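Probable adenylyl-sulfate kinase (PDB 2YVU) probably catalyses the ATP-dependent phosphorylation of adenosine 5'-phosphosulfate to 3'-phosphoadenylyl sulfate, the activated form of sulfate. Local coordinates at residues D35-E40 with L180-I185; H70-A75 with R104-E109; V93-Q98 with N145-T150. All blocks are in the same frame, centred on the assembly; numbering follows the deposited sequence.

The three contacts sit around one parallel sheet with the strand order of a P-loop kinase. Interaction 1 joins the ends of helices 26-39 and 170-184, away from the annotated sites. Interaction 2 packs helix 64-82 against helix 97-109, and interaction 3 brings the loop holding Ser94, the likely phosphoserine position, up to helix 147-150. The centres of interactions 2 and 3 are about 17 Å apart, yet the two touch: Leu71 CD1 lies 3.9 Å from Ser94 CB, so helix 64-82 itself packs on the loop. Interaction 1 is more distant, its centre about 22 Å from that of interaction 2 and about 28 Å from that of interaction 3, across the chain's centre.

Interaction 1 of 3, residues D35-E40 with L180-I185; sequences DLLQKE and LVKAVI
Lys182 NZ and Glu40 OE1 form a salt bridge 2.6 Å long, which ties Glu40, just past helix 26-39, to the last turn of helix 170-184. The ammonium nitrogen lies nearly along the C-O axis of OE1, and the two side chains reach for each other from opposite directions. Glutamate runs extended beyond CG, whereas the lysine is folded, with bends at chi2 (-71°) and chi3 (-69°) that carry NZ across to the carboxylate. Both charged groups have further partners: OE2 of Glu40 is hydrogen-bonded to the hydroxyl of Tyr178, and NZ of Lys182 makes a weak hydrogen bond to that of Tyr42.

In the P-loop kinase fold these two helices lie side by side against the parallel sheet, and beneath the ion pair their contact is apolar. Leu37 CD2 stands 4.3 Å from Val181 CG1 and 4.2 Å from Lys182 CD, so the lysine serves twice, its CD methylene packing on the leucine while NZ takes the charge. With an alanine here in place of Lys182, the Glu40 carboxylate would probably lose its positive mate and Leu37 CD2 the methylene it packs on. Branched aliphatic residues suit this buried layer: Val181 also rests on Ile14 and Val16 of strand 14-19, while Leu37 reaches Val44 of the outer strand 44-48.

Interaction 2 of 3, residues H70-A75 with R104-E109; sequences HLKRIA and RRIVEE
Lys72 meets Ile106 through its aliphatic stem, with CG 3.7 Å from CD1 of the isoleucine and the two side chains crossing at about a right angle. Its CG stands trans to the backbone N (chi1 170°), and the chain then runs straight, taking NZ on to a salt bridge with Glu58 of the second subunit. A lysine suits this edge because its methylenes can pack on one helix while its charge reaches another chain.

One turn later, Ala75 points at the partner helix and comes closest to it in backbone terms, its CA 6.2 Å from that of Ile106. The small CB fits against both methyl groups of Ile106, 3.8 Å from CG2 and 3.8 Å from CD1. Ala75 O touches Ile106 CG2 (3.8 Å) and Val107 CG2 (4.1 Å), both by van der Waals contact.

The axes of the two segments approach to 9.3 Å and run nearly parallel, at 18°, as helices on one face of a parallel alpha/beta sheet often do. No hydrogen bond joins the segments: the contact depends on the fit of methyl and methylene groups and one backbone carbonyl, while the ammonium group of Lys72 is paired across the subunit interface.

Interaction 3 of 3, residues V93-Q98 with N145-T150; sequences VSPYKQ and NFTGIT
Val93 and Thr147 carry this small contact. CG2 of the valine approaches both branches of the threonine, 3.7 Å from OG1 and 3.9 Å from CG2, the two side chains crossing obliquely. In Thr147 the hydroxyl sits between the backbone N and the carbonyl carbon (chi1 71°), which turns both OG1 and the methyl CG2 toward the valine. Pro95 CG is a more distant neighbour, 4.4 Å from the same OG1. These are van der Waals contacts, with no hydrogen bond between the segments. Beta-branched residues suit such a place, since their two branches offer a broad, stiff surface close to the backbone; the proline ring adds rigidity to the loop before helix 97-109.

Further out, Arg67 of helix 64-82 touches the side chains of both Val93 and Thr147, and the hydroxyl of Tyr96 bonds to Asp151 just beyond helix 147-150. Between Val93 and Pro95, Ser94 has its CB directed away from residues 145-150, packs on Leu71 and hydrogen-bonds through OG to Trp17 NE1.

The side chain of Thr147 also lies about 4 Å from that of Pro22, part of the ATP-binding loop assigned by similarity. The arrangement is thus consistent with the active-site region of an APS kinase, where the loop of the presumed phosphoserine, Ser94, and a short helical segment meet beside the P-loop.

Interaction 1 of 3, residues D35-E40 with L180-I185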
loop_
_atom_site.group_PDB
_atom_site.type_symbol
_atom_site.label_atom_id
_atom_site.label_comp_id
_atom_site.label_asym_id
_atom_site.label_seq_id
_atom_site.Cartn_x
_atom_site.Cartn_y
_atom_site.Cartn_z
ATOM N N ASP A 35 9.035 -11.280 -13.755
ATOM C CA ASP A 35 8.533 -12.339 -14.632
ATOM C C ASP A 35 9.184 -13.684 -14.267
ATOM O O ASP A 35 8.507 -14.707 -14.191
ATOM C CB ASP A 35 8.828 -11.999 -16.095
ATOM C CG ASP A 35 8.041 -12.861 -17.059
ATOM O OD1 ASP A 35 6.807 -12.941 -16.887
ATOM O OD2 ASP A 35 8.643 -13.455 -17.986
ATOM N N LEU A 36 10.497 -13.675 -14.031
ATOM C CA LEU A 36 11.224 -14.895 -13.671
ATOM C C LEU A 36 10.716 -15.580 -12.401
ATOM O O LEU A 36 10.509 -16.797 -12.364
ATOM C CB LEU A 36 12.714 -14.587 -13.480
ATOM C CG LEU A 36 13.602 -14.196 -14.671
ATOM C CD1 LEU A 36 15.031 -13.946 -14.167
ATOM C CD2 LEU A 36 13.613 -15.298 -15.723
ATOM N N LEU A 37 10.540 -14.797 -11.348
ATOM C CA LEU A 37 10.082 -15.324 -10.076
ATOM C C LEU A 37 8.632 -15.784 -10.110
ATOM O O LEU A 37 8.288 -16.787 -9.505
ATOM C CB LEU A 37 10.269 -14.267 -8.987
ATOM C CG LEU A 37 11.716 -13.838 -8.807
ATOM C CD1 LEU A 37 11.758 -12.536 -8.036
ATOM C CD2 LEU A 37 12.498 -14.950 -8.070
ATOM N N GLN A 38 7.776 -15.035 -10.791
ATOM C CA GLN A 38 6.381 -15.435 -10.871
ATOM C C GLN A 38 6.310 -16.772 -11.601
ATOM O O GLN A 38 5.693 -17.716 -11.111
ATOM C CB GLN A 38 5.547 -14.363 -11.586
ATOM C CG GLN A 38 5.381 -13.091 -10.749
ATOM C CD GLN A 38 4.613 -11.978 -11.465
ATOM O OE1 GLN A 38 4.629 -11.885 -12.692
ATOM N NE2 GLN A 38 3.959 -11.114 -10.691
ATOM N N LYS A 39 6.967 -16.870 -12.754
ATOM C CA LYS A 39 6.958 -18.128 -13.495
ATOM C C LYS A 39 7.429 -19.289 -12.623
ATOM O O LYS A 39 7.074 -20.434 -12.867
ATOM C CB LYS A 39 7.803 -18.007 -14.763
ATOM C CG LYS A 39 7.088 -17.241 -15.870
ATOM C CD LYS A 39 8.010 -16.983 -17.057
ATOM C CE LYS A 39 7.278 -16.301 -18.213
ATOM N NZ LYS A 39 8.187 -16.050 -19.384
ATOM N N GLU A 40 8.213 -18.998 -11.590
ATOM C CA GLU A 40 8.672 -20.047 -10.680
ATOM C C GLU A 40 7.652 -20.260 -9.570
ATOM O O GLU A 40 7.841 -21.102 -8.699
ATOM C CB GLU A 40 10.029 -19.693 -10.064
ATOM C CG GLU A 40 11.170 -19.721 -11.056
ATOM C CD GLU A 40 12.531 -19.552 -10.399
ATOM O OE1 GLU A 40 12.638 -19.726 -9.169
ATOM O OE2 GLU A 40 13.502 -19.260 -11.124
ATOM N N LEU A 180 21.197 -13.164 -6.481
ATOM C CA LEU A 180 21.230 -12.578 -5.132
ATOM C C LEU A 180 19.867 -12.846 -4.473
ATOM O O LEU A 180 19.790 -13.319 -3.333
ATOM C CB LEU A 180 21.473 -11.051 -5.198
ATOM C CG LEU A 180 22.080 -10.245 -4.022
ATOM C CD1 LEU A 180 21.392 -8.868 -3.896
ATOM C CD2 LEU A 180 21.936 -10.996 -2.724
ATOM N N VAL A 181 18.789 -12.550 -5.196
ATOM C CA VAL A 181 17.447 -12.768 -4.656
ATOM C C VAL A 181 17.253 -14.231 -4.239
ATOM O O VAL A 181 16.807 -14.515 -3.129
ATOM C CB VAL A 181 16.352 -12.397 -5.697
ATOM C CG1 VAL A 181 15.013 -12.973 -5.271
ATOM C CG2 VAL A 181 16.235 -10.862 -5.808
ATOM N N LYS A 182 17.580 -15.157 -5.137
ATOM C CA LYS A 182 17.412 -16.575 -4.828
ATOM C C LYS A 182 18.313 -17.001 -3.672
ATOM O O LYS A 182 17.968 -17.889 -2.901
ATOM C CB LYS A 182 17.704 -17.428 -6.067
ATOM C CG LYS A 182 16.697 -17.225 -7.187
ATOM C CD LYS A 182 15.322 -17.831 -6.866
ATOM C CE LYS A 182 15.399 -19.361 -6.863
ATOM N NZ LYS A 182 14.071 -20.027 -6.984
ATOM N N ALA A 183 19.461 -16.354 -3.544
ATOM C CA ALA A 183 20.369 -16.704 -2.465
ATOM C C ALA A 183 19.777 -16.284 -1.137
ATOM O O ALA A 183 20.016 -16.920 -0.118
ATOM C CB ALA A 183 21.719 -16.033 -2.672
ATOM N N VAL A 184 18.989 -15.221 -1.147
ATOM C CA VAL A 184 18.400 -14.717 0.085
ATOM C C VAL A 184 17.072 -15.365 0.496
ATOM O O VAL A 184 16.857 -15.639 1.680
ATOM C CB VAL A 184 18.198 -13.171 -0.003
ATOM C CG1 VAL A 184 17.397 -12.660 1.191
ATOM C CG2 VAL A 184 19.550 -12.472 -0.044
ATOM N N ILE A 185 16.180 -15.610 -0.463
ATOM C CA ILE A 185 14.885 -16.180 -0.125
ATOM C C ILE A 185 14.988 -17.673 0.095
ATOM O O ILE A 185 13.988 -18.330 0.364
ATOM C CB ILE A 185 13.835 -15.909 -1.222
ATOM C CG1 ILE A 185 14.261 -16.572 -2.534
ATOM C CG2 ILE A 185 13.642 -14.416 -1.388
ATOM C CD1 ILE A 185 13.302 -16.360 -3.669
#

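Interaction 2 of 3, residues H70-A75 with R104-E109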
loop_
_atom_site.group_PDB
_atom_site.type_symbol
_atom_site.label_atom_id
_atom_site.label_comp_id
_atom_site.label_asym_id
_atom_site.label_seq_id
_atom_site.Cartn_x
_atom_site.Cartn_y
_atom_site.Cartn_z
ATOM N N HIS A 70 5.784 10.205 0.262
ATOM C CA HIS A 70 5.507 9.180 -0.734
ATOM C C HIS A 70 6.346 7.937 -0.510
ATOM O O HIS A 70 5.819 6.826 -0.464
ATOM C CB HIS A 70 5.749 9.810 -2.102
ATOM C CG HIS A 70 6.021 8.842 -3.199
ATOM N ND1 HIS A 70 5.064 7.978 -3.688
ATOM C CD2 HIS A 70 7.119 8.665 -3.970
ATOM C CE1 HIS A 70 5.561 7.316 -4.718
ATOM N NE2 HIS A 70 6.806 7.715 -4.909
ATOM N N LEU A 71 7.649 8.130 -0.342
ATOM C CA LEU A 71 8.569 7.027 -0.126
ATOM C C LEU A 71 8.292 6.281 1.176
ATOM O O LEU A 71 8.404 5.053 1.239
ATOM C CB LEU A 71 10.014 7.546 -0.158
ATOM C CG LEU A 71 10.432 8.063 -1.547
ATOM C CD1 LEU A 71 11.832 8.679 -1.487
ATOM C CD2 LEU A 71 10.409 6.908 -2.569
ATOM N N LYS A 72 7.944 7.013 2.224
ATOM C CA LYS A 72 7.636 6.377 3.495
ATOM C C LYS A 72 6.380 5.519 3.280
ATOM O O LYS A 72 6.239 4.429 3.816
ATOM C CB LYS A 72 7.360 7.438 4.560
ATOM C CG LYS A 72 6.802 6.860 5.855
ATOM C CD LYS A 72 6.593 7.948 6.896
ATOM C CE LYS A 72 6.218 7.344 8.250
ATOM N NZ LYS A 72 5.995 8.403 9.292
ATOM N N ARG A 73 5.462 6.041 2.484
ATOM C CA ARG A 73 4.236 5.339 2.191
ATOM C C ARG A 73 4.534 4.053 1.438
ATOM O O ARG A 73 3.970 3.005 1.741
ATOM C CB ARG A 73 3.331 6.236 1.364
ATOM C CG ARG A 73 2.070 5.576 0.958
ATOM C CD ARG A 73 1.050 6.641 0.729
ATOM N NE ARG A 73 1.417 7.434 -0.408
ATOM C CZ ARG A 73 1.344 8.755 -0.455
ATOM N NH1 ARG A 73 0.911 9.461 0.587
ATOM N NH2 ARG A 73 1.708 9.360 -1.561
ATOM N N ILE A 74 5.421 4.139 0.452
ATOM C CA ILE A 74 5.793 2.959 -0.317
ATOM C C ILE A 74 6.443 1.927 0.593
ATOM O O ILE A 74 6.185 0.739 0.469
ATOM C CB ILE A 74 6.781 3.306 -1.450
ATOM C CG1 ILE A 74 6.068 4.153 -2.516
ATOM C CG2 ILE A 74 7.335 2.023 -2.069
ATOM C CD1 ILE A 74 4.774 3.519 -3.038
ATOM N N ALA A 75 7.296 2.398 1.505
ATOM C CA ALA A 75 7.989 1.524 2.445
ATOM C C ALA A 75 6.980 0.727 3.297
ATOM O O ALA A 75 7.174 -0.437 3.618
ATOM C CB ALA A 75 8.876 2.367 3.350
ATOM N N ARG A 104 14.609 1.878 4.104
ATOM C CA ARG A 104 15.256 0.669 4.624
ATOM C C ARG A 104 14.857 0.386 6.063
ATOM O O ARG A 104 14.546 -0.763 6.410
ATOM C CB ARG A 104 16.785 0.806 4.584
ATOM C CG ARG A 104 17.532 -0.333 5.300
ATOM C CD ARG A 104 19.087 -0.149 5.296
ATOM N NE ARG A 104 19.692 -0.243 3.961
ATOM C CZ ARG A 104 19.917 -1.385 3.305
ATOM N NH1 ARG A 104 19.591 -2.558 3.842
ATOM N NH2 ARG A 104 20.507 -1.363 2.119
ATOM N N ARG A 105 14.897 1.429 6.899
ATOM C CA ARG A 105 14.560 1.312 8.318
ATOM C C ARG A 105 13.175 0.730 8.546
ATOM O O ARG A 105 12.979 -0.159 9.376
ATOM C CB ARG A 105 14.613 2.679 9.017
ATOM C CG ARG A 105 16.005 3.235 9.258
ATOM C CD ARG A 105 16.015 4.266 10.412
ATOM N NE ARG A 105 15.122 5.410 10.199
ATOM C CZ ARG A 105 15.400 6.462 9.431
ATOM N NH1 ARG A 105 16.560 6.536 8.789
ATOM N NH2 ARG A 105 14.514 7.444 9.306
ATOM N N ILE A 106 12.203 1.274 7.830
ATOM C CA ILE A 106 10.838 0.814 7.957
ATOM C C ILE A 106 10.743 -0.657 7.619
ATOM O O ILE A 106 10.115 -1.424 8.352
ATOM C CB ILE A 106 9.912 1.645 7.064
ATOM C CG1 ILE A 106 9.783 3.048 7.678
ATOM C CG2 ILE A 106 8.569 0.937 6.889
ATOM C CD1 ILE A 106 9.151 4.102 6.775
ATOM N N VAL A 107 11.396 -1.070 6.539
ATOM C CA VAL A 107 11.347 -2.490 6.137
ATOM C C VAL A 107 12.091 -3.418 7.127
ATOM O O VAL A 107 11.562 -4.471 7.543
ATOM C CB VAL A 107 11.930 -2.671 4.699
ATOM C CG1 VAL A 107 11.987 -4.144 4.312
ATOM C CG2 VAL A 107 11.036 -1.886 3.675
ATOM N N GLU A 108 13.295 -3.010 7.527
ATOM C CA GLU A 108 14.123 -3.813 8.427
ATOM C C GLU A 108 13.520 -3.972 9.810
ATOM O O GLU A 108 13.732 -4.986 10.461
ATOM C CB GLU A 108 15.535 -3.220 8.524
ATOM C CG GLU A 108 16.237 -3.215 7.182
ATOM C CD GLU A 108 17.722 -2.961 7.272
ATOM O OE1 GLU A 108 18.157 -2.200 8.164
ATOM O OE2 GLU A 108 18.456 -3.508 6.426
ATOM N N GLU A 109 12.772 -2.969 10.243
ATOM C CA GLU A 109 12.111 -3.002 11.533
ATOM C C GLU A 109 11.245 -4.266 11.618
ATOM O O GLU A 109 11.269 -4.984 12.605
ATOM C CB GLU A 109 11.252 -1.743 11.689
ATOM C CG GLU A 109 10.240 -1.802 12.812
ATOM C CD GLU A 109 9.421 -0.523 12.935
ATOM O OE1 GLU A 109 8.356 -0.561 13.588
ATOM O OE2 GLU A 109 9.841 0.519 12.384
#

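Interaction 3 of 3, residues V93-Q98 with N145-T150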
loop_
_atom_site.group_PDB
_atom_site.type_symbol
_atom_site.label_atom_id
_atom_site.label_comp_id
_atom_site.label_asym_id
_atom_site.label_seq_id
_atom_site.Cartn_x
_atom_site.Cartn_y
_atom_site.Cartn_z
ATOM N N VAL A 93 11.995 6.826 -7.878
ATOM C CA VAL A 93 12.907 7.952 -7.976
ATOM C C VAL A 93 13.169 8.317 -6.508
ATOM O O VAL A 93 12.305 8.877 -5.819
ATOM C CB VAL A 93 12.262 9.134 -8.741
ATOM C CG1 VAL A 93 10.936 9.491 -8.123
ATOM C CG2 VAL A 93 13.190 10.338 -8.733
ATOM N N SER A 94 14.350 7.941 -6.027
ATOM C CA SER A 94 14.746 8.195 -4.646
ATOM C C SER A 94 16.247 8.510 -4.646
ATOM O O SER A 94 17.061 7.734 -4.152
ATOM C CB SER A 94 14.434 6.944 -3.821
ATOM O OG SER A 94 14.927 5.760 -4.453
ATOM N N PRO A 95 16.627 9.672 -5.199
ATOM C CA PRO A 95 18.027 10.091 -5.285
ATOM C C PRO A 95 18.780 10.335 -3.987
ATOM O O PRO A 95 20.003 10.223 -3.964
ATOM C CB PRO A 95 17.954 11.348 -6.156
ATOM C CG PRO A 95 16.664 11.941 -5.756
ATOM C CD PRO A 95 15.736 10.734 -5.702
ATOM N N TYR A 96 18.058 10.626 -2.912
ATOM C CA TYR A 96 18.684 10.931 -1.624
ATOM C C TYR A 96 18.906 9.739 -0.687
ATOM O O TYR A 96 17.978 8.989 -0.377
ATOM C CB TYR A 96 17.853 12.004 -0.909
ATOM C CG TYR A 96 17.790 13.316 -1.664
ATOM C CD1 TYR A 96 18.872 14.193 -1.664
ATOM C CD2 TYR A 96 16.656 13.673 -2.397
ATOM C CE1 TYR A 96 18.834 15.399 -2.370
ATOM C CE2 TYR A 96 16.607 14.876 -3.109
ATOM C CZ TYR A 96 17.704 15.733 -3.088
ATOM O OH TYR A 96 17.671 16.924 -3.787
ATOM N N LYS A 97 20.146 9.570 -0.247
ATOM C CA LYS A 97 20.511 8.494 0.659
ATOM C C LYS A 97 19.635 8.466 1.904
ATOM O O LYS A 97 19.134 7.419 2.290
ATOM C CB LYS A 97 21.983 8.632 1.081
ATOM C CG LYS A 97 22.972 8.320 -0.031
ATOM C CD LYS A 97 24.406 8.458 0.427
ATOM C CE LYS A 97 24.707 9.881 0.870
ATOM N NZ LYS A 97 26.104 10.002 1.347
ATOM N N GLN A 98 19.472 9.623 2.536
ATOM C CA GLN A 98 18.674 9.731 3.744
ATOM C C GLN A 98 17.289 9.169 3.519
ATOM O O GLN A 98 16.768 8.408 4.343
ATOM C CB GLN A 98 18.578 11.201 4.172
ATOM C CG GLN A 98 17.676 11.481 5.394
ATOM C CD GLN A 98 16.178 11.525 5.056
ATOM O OE1 GLN A 98 15.767 12.112 4.049
ATOM N NE2 GLN A 98 15.358 10.920 5.916
ATOM N N ASN A 145 10.909 16.842 -12.729
ATOM C CA ASN A 145 10.703 15.419 -12.520
ATOM C C ASN A 145 12.023 14.739 -12.867
ATOM O O ASN A 145 12.435 13.783 -12.206
ATOM C CB ASN A 145 9.605 14.905 -13.455
ATOM C CG ASN A 145 10.078 14.779 -14.899
ATOM O OD1 ASN A 145 10.661 15.709 -15.456
ATOM N ND2 ASN A 145 9.826 13.626 -15.510
ATOM N N PHE A 146 12.676 15.231 -13.921
ATOM C CA PHE A 146 13.957 14.681 -14.339
ATOM C C PHE A 146 14.955 15.214 -13.320
ATOM O O PHE A 146 15.675 16.189 -13.558
ATOM C CB PHE A 146 14.318 15.145 -15.750
ATOM C CG PHE A 146 15.191 14.170 -16.504
ATOM C CD1 PHE A 146 14.732 12.886 -16.791
ATOM C CD2 PHE A 146 16.464 14.538 -16.939
ATOM C CE1 PHE A 146 15.526 11.986 -17.503
ATOM C CE2 PHE A 146 17.263 13.645 -17.650
ATOM C CZ PHE A 146 16.793 12.367 -17.932
ATOM N N THR A 147 14.958 14.552 -12.170
ATOM C CA THR A 147 15.792 14.890 -11.032
ATOM C C THR A 147 17.285 14.723 -11.257
ATOM O O THR A 147 18.081 15.114 -10.403
ATOM C CB THR A 147 15.384 14.048 -9.810
ATOM O OG1 THR A 147 15.778 12.683 -10.013
ATOM C CG2 THR A 147 13.871 14.102 -9.621
ATOM N N GLY A 148 17.671 14.138 -12.387
ATOM C CA GLY A 148 19.083 13.957 -12.661
ATOM C C GLY A 148 19.846 15.263 -12.486
ATOM O O GLY A 148 21.017 15.271 -12.107
ATOM N N ILE A 149 19.166 16.375 -12.753
ATOM C CA ILE A 149 19.762 17.700 -12.635
ATOM C C ILE A 149 19.157 18.452 -11.454
ATOM O O ILE A 149 19.868 19.029 -10.632
ATOM C CB ILE A 149 19.522 18.502 -13.926
ATOM C CG1 ILE A 149 20.229 17.804 -15.089
ATOM C CG2 ILE A 149 20.012 19.936 -13.763
ATOM C CD1 ILE A 149 19.906 18.377 -16.443
ATOM N N THR A 150 17.831 18.419 -11.382
ATOM C CA THR A 150 17.073 19.085 -10.336
ATOM C C THR A 150 17.359 18.557 -8.932
ATOM O O THR A 150 17.044 19.221 -7.944
ATOM C CB THR A 150 15.568 18.939 -10.599
ATOM O OG1 THR A 150 15.186 17.574 -10.403
ATOM C CG2 THR A 150 15.238 19.335 -12.039
#